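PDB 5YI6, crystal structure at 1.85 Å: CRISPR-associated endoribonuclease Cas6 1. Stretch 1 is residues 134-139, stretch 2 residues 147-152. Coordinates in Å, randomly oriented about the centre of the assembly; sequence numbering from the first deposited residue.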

# COMPACT_ATOMS: atom_id res chain seq x y z
N ILE A 134 1.69 -1.61 -7.95
CA ILE A 134 2.59 -2.72 -7.61
C ILE A 134 3.97 -2.43 -8.16
O ILE A 134 4.12 -2.06 -9.33
N TYR A 135 4.96 -2.58 -7.30
CA TYR A 135 6.36 -2.41 -7.64
C TYR A 135 7.01 -3.78 -7.64
O TYR A 135 6.84 -4.56 -6.70
N LEU A 136 7.78 -4.08 -8.70
CA LEU A 136 8.41 -5.38 -8.78
C LEU A 136 9.68 -5.21 -9.60
O LEU A 136 9.60 -4.70 -10.71
N LYS A 137 10.83 -5.54 -9.04
CA LYS A 137 12.07 -5.20 -9.74
C LYS A 137 12.98 -6.42 -9.82
O LYS A 137 12.84 -7.39 -9.08
N THR A 138 13.94 -6.34 -10.75
CA THR A 138 14.98 -7.37 -10.83
C THR A 138 16.26 -6.67 -11.28
O THR A 138 16.21 -5.63 -11.92
N MET A 139 17.41 -7.22 -10.90
CA MET A 139 18.67 -6.56 -11.23
C MET A 139 19.20 -7.13 -12.55
O MET A 139 19.07 -8.33 -12.81
N LYS A 147 22.03 -2.59 -12.98
CA LYS A 147 20.95 -1.61 -12.87
C LYS A 147 19.67 -2.30 -12.41
O LYS A 147 19.53 -3.53 -12.50
N THR A 148 18.71 -1.50 -11.95
CA THR A 148 17.42 -2.02 -11.53
C THR A 148 16.43 -1.93 -12.68
O THR A 148 16.21 -0.84 -13.23
N TYR A 149 15.80 -3.05 -13.03
CA TYR A 149 14.76 -3.10 -14.05
C TYR A 149 13.42 -3.25 -13.34
O TYR A 149 13.27 -4.12 -12.48
N ASP A 150 12.45 -2.44 -13.73
CA ASP A 150 11.11 -2.48 -13.14
C ASP A 150 10.21 -3.39 -13.98
O ASP A 150 9.89 -3.06 -15.13
N LEU A 151 9.80 -4.53 -13.42
CA LEU A 151 8.91 -5.43 -14.13
C LEU A 151 7.48 -4.92 -14.13
O LEU A 151 6.96 -4.46 -13.10
N LEU A 152 6.84 -5.01 -15.31
CA LEU A 152 5.43 -4.71 -15.53
C LEU A 152 4.75 -5.95 -16.11
O LEU A 152 5.46 -6.84 -16.60

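The two stretches run antiparallel, and three residue pairs are matched across them. Thr 138 and Tyr 149 form the hydrogen-bonded pair: Thr 138 N donates to Tyr 149 O at 2.9 Å, and Tyr 149 N donates to Thr 138 O at 2.8 Å. Two residues along, Leu 151 N donates to Leu 136 O at 2.7 Å. Lys 137 pairs with Asp 150, and Met 139 with Thr 148, without such bonds. There the strands come closer, and CA-H...O contacts form instead: Lys 137 CA lies 3.2 Å from Tyr 149 O, and Met 139 CA lies 3.4 Å from Lys 147 O.

The alternation sends side chains to two faces. Thr 138 and Tyr 149 share one; Lys 137, Met 139, Thr 148 and Asp 150 share the other.

Apolar packing is centred on Leu 151, which points toward the first stretch and has the largest area covered by it. Its chi1 is m and its chi2 t. Leu 151 CD1 sits 4.1 Å from Leu 136 CD2. Leu 136 is buried, with chi1 t and chi2 p. Thr 138, chi1 t, adds its methyl: Thr 138 CG2 is 4.1 Å from Leu 151 CG and 4.2 Å from Tyr 149 CB. The Tyr 149 side chain, also chi1 t, then leads away, and its hydroxyl is hydrogen-bonded elsewhere in the structure.

On the other face, Thr 148 (chi1 m) meets several neighbours. Its methyl carbon CG2 is 3.6 Å from Lys 137 CD and 4.1 Å from Tyr 135 OH. Lys 137 has chi1 p, and its end leads away. Met 139 is m at all three chi angles, and its end comes nearer the second stretch. Met 139 SD reaches 3.5 Å from Thr 148 OG1.

Asp 150 has chi1 m, and its end comes nearer the first stretch. Asp 150 OD1 lies 3.5 Å from Tyr 135 CE1, an oblique approach to the ring, and 4.1 Å from Lys 137 CB. Tyr 135 has chi1 t. Lys 147 points away and makes no side-chain contact with the first stretch.

Two waters join the stretches near Leu 136 and Leu 151. Water 1 lies 2.8 Å from Ile 134 O and 2.9 Å from Leu 151 O, with hydrogen-bond geometry to both. Water 2 accepts from Leu 136 N at 3.0 Å and lies 2.9 Å from Leu 151 O. These bridges are to backbone atoms.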

# COMPACT_ATOMS: atom_id res chain seq x y z
CB ILE A 134 2.03 -4.05 -8.14
CG1 ILE A 134 0.82 -4.45 -7.29
CG2 ILE A 134 3.13 -5.20 -8.16
CD1 ILE A 134 -0.07 -5.50 -7.95
CB TYR A 135 7.03 -1.49 -6.62
CG TYR A 135 8.51 -1.29 -6.82
CD1 TYR A 135 9.01 -0.70 -7.96
CD2 TYR A 135 9.41 -1.64 -5.82
CE1 TYR A 135 10.41 -0.48 -8.13
CE2 TYR A 135 10.79 -1.43 -5.98
CZ TYR A 135 11.27 -0.84 -7.13
OH TYR A 135 12.61 -0.62 -7.30
CB LEU A 136 7.47 -6.39 -9.43
CG LEU A 136 7.85 -7.85 -9.27
CD1 LEU A 136 7.75 -8.33 -7.81
CD2 LEU A 136 6.99 -8.68 -10.23
CB LYS A 137 12.78 -4.03 -9.05
CG LYS A 137 13.21 -4.42 -7.64
CD LYS A 137 14.08 -3.40 -6.97
CE LYS A 137 14.55 -3.96 -5.64
NZ LYS A 137 15.04 -5.35 -5.83
CB THR A 138 14.56 -8.53 -11.77
OG1 THR A 138 15.52 -9.59 -11.72
CG2 THR A 138 14.39 -8.08 -13.21
CB MET A 139 19.68 -6.75 -10.10
CG MET A 139 19.15 -6.34 -8.72
SD MET A 139 18.69 -4.59 -8.71
CE MET A 139 20.35 -3.89 -8.94
CB LYS A 147 20.70 -0.88 -14.20
CG LYS A 147 21.94 -0.17 -14.81
CD LYS A 147 22.49 0.89 -13.87
CE LYS A 147 23.70 1.60 -14.48
NZ LYS A 147 24.33 2.54 -13.53
CB THR A 148 16.89 -1.23 -10.32
OG1 THR A 148 17.85 -1.25 -9.26
CG2 THR A 148 15.60 -1.85 -9.84
CB TYR A 149 14.97 -4.31 -15.00
CG TYR A 149 14.00 -4.31 -16.15
CD1 TYR A 149 14.28 -3.62 -17.31
CD2 TYR A 149 12.79 -4.97 -16.06
CE1 TYR A 149 13.40 -3.59 -18.36
CE2 TYR A 149 11.89 -4.94 -17.10
CZ TYR A 149 12.20 -4.25 -18.25
OH TYR A 149 11.28 -4.20 -19.29
CB ASP A 150 10.53 -1.07 -13.04
CG ASP A 150 11.35 -0.18 -12.15
OD1 ASP A 150 12.04 -0.69 -11.25
OD2 ASP A 150 11.30 1.05 -12.36
CB LEU A 151 8.94 -6.81 -13.47
CG LEU A 151 10.31 -7.50 -13.53
CD1 LEU A 151 10.33 -8.73 -12.65
CD2 LEU A 151 10.62 -7.83 -15.00
CB LEU A 152 5.31 -3.52 -16.49
CG LEU A 152 6.06 -2.28 -15.97
CD1 LEU A 152 6.10 -1.21 -17.06
CD2 LEU A 152 5.39 -1.76 -14.69
O HOH W 1 4.70 -3.83 -11.47
O HOH W 2 7.42 -2.43 -11.12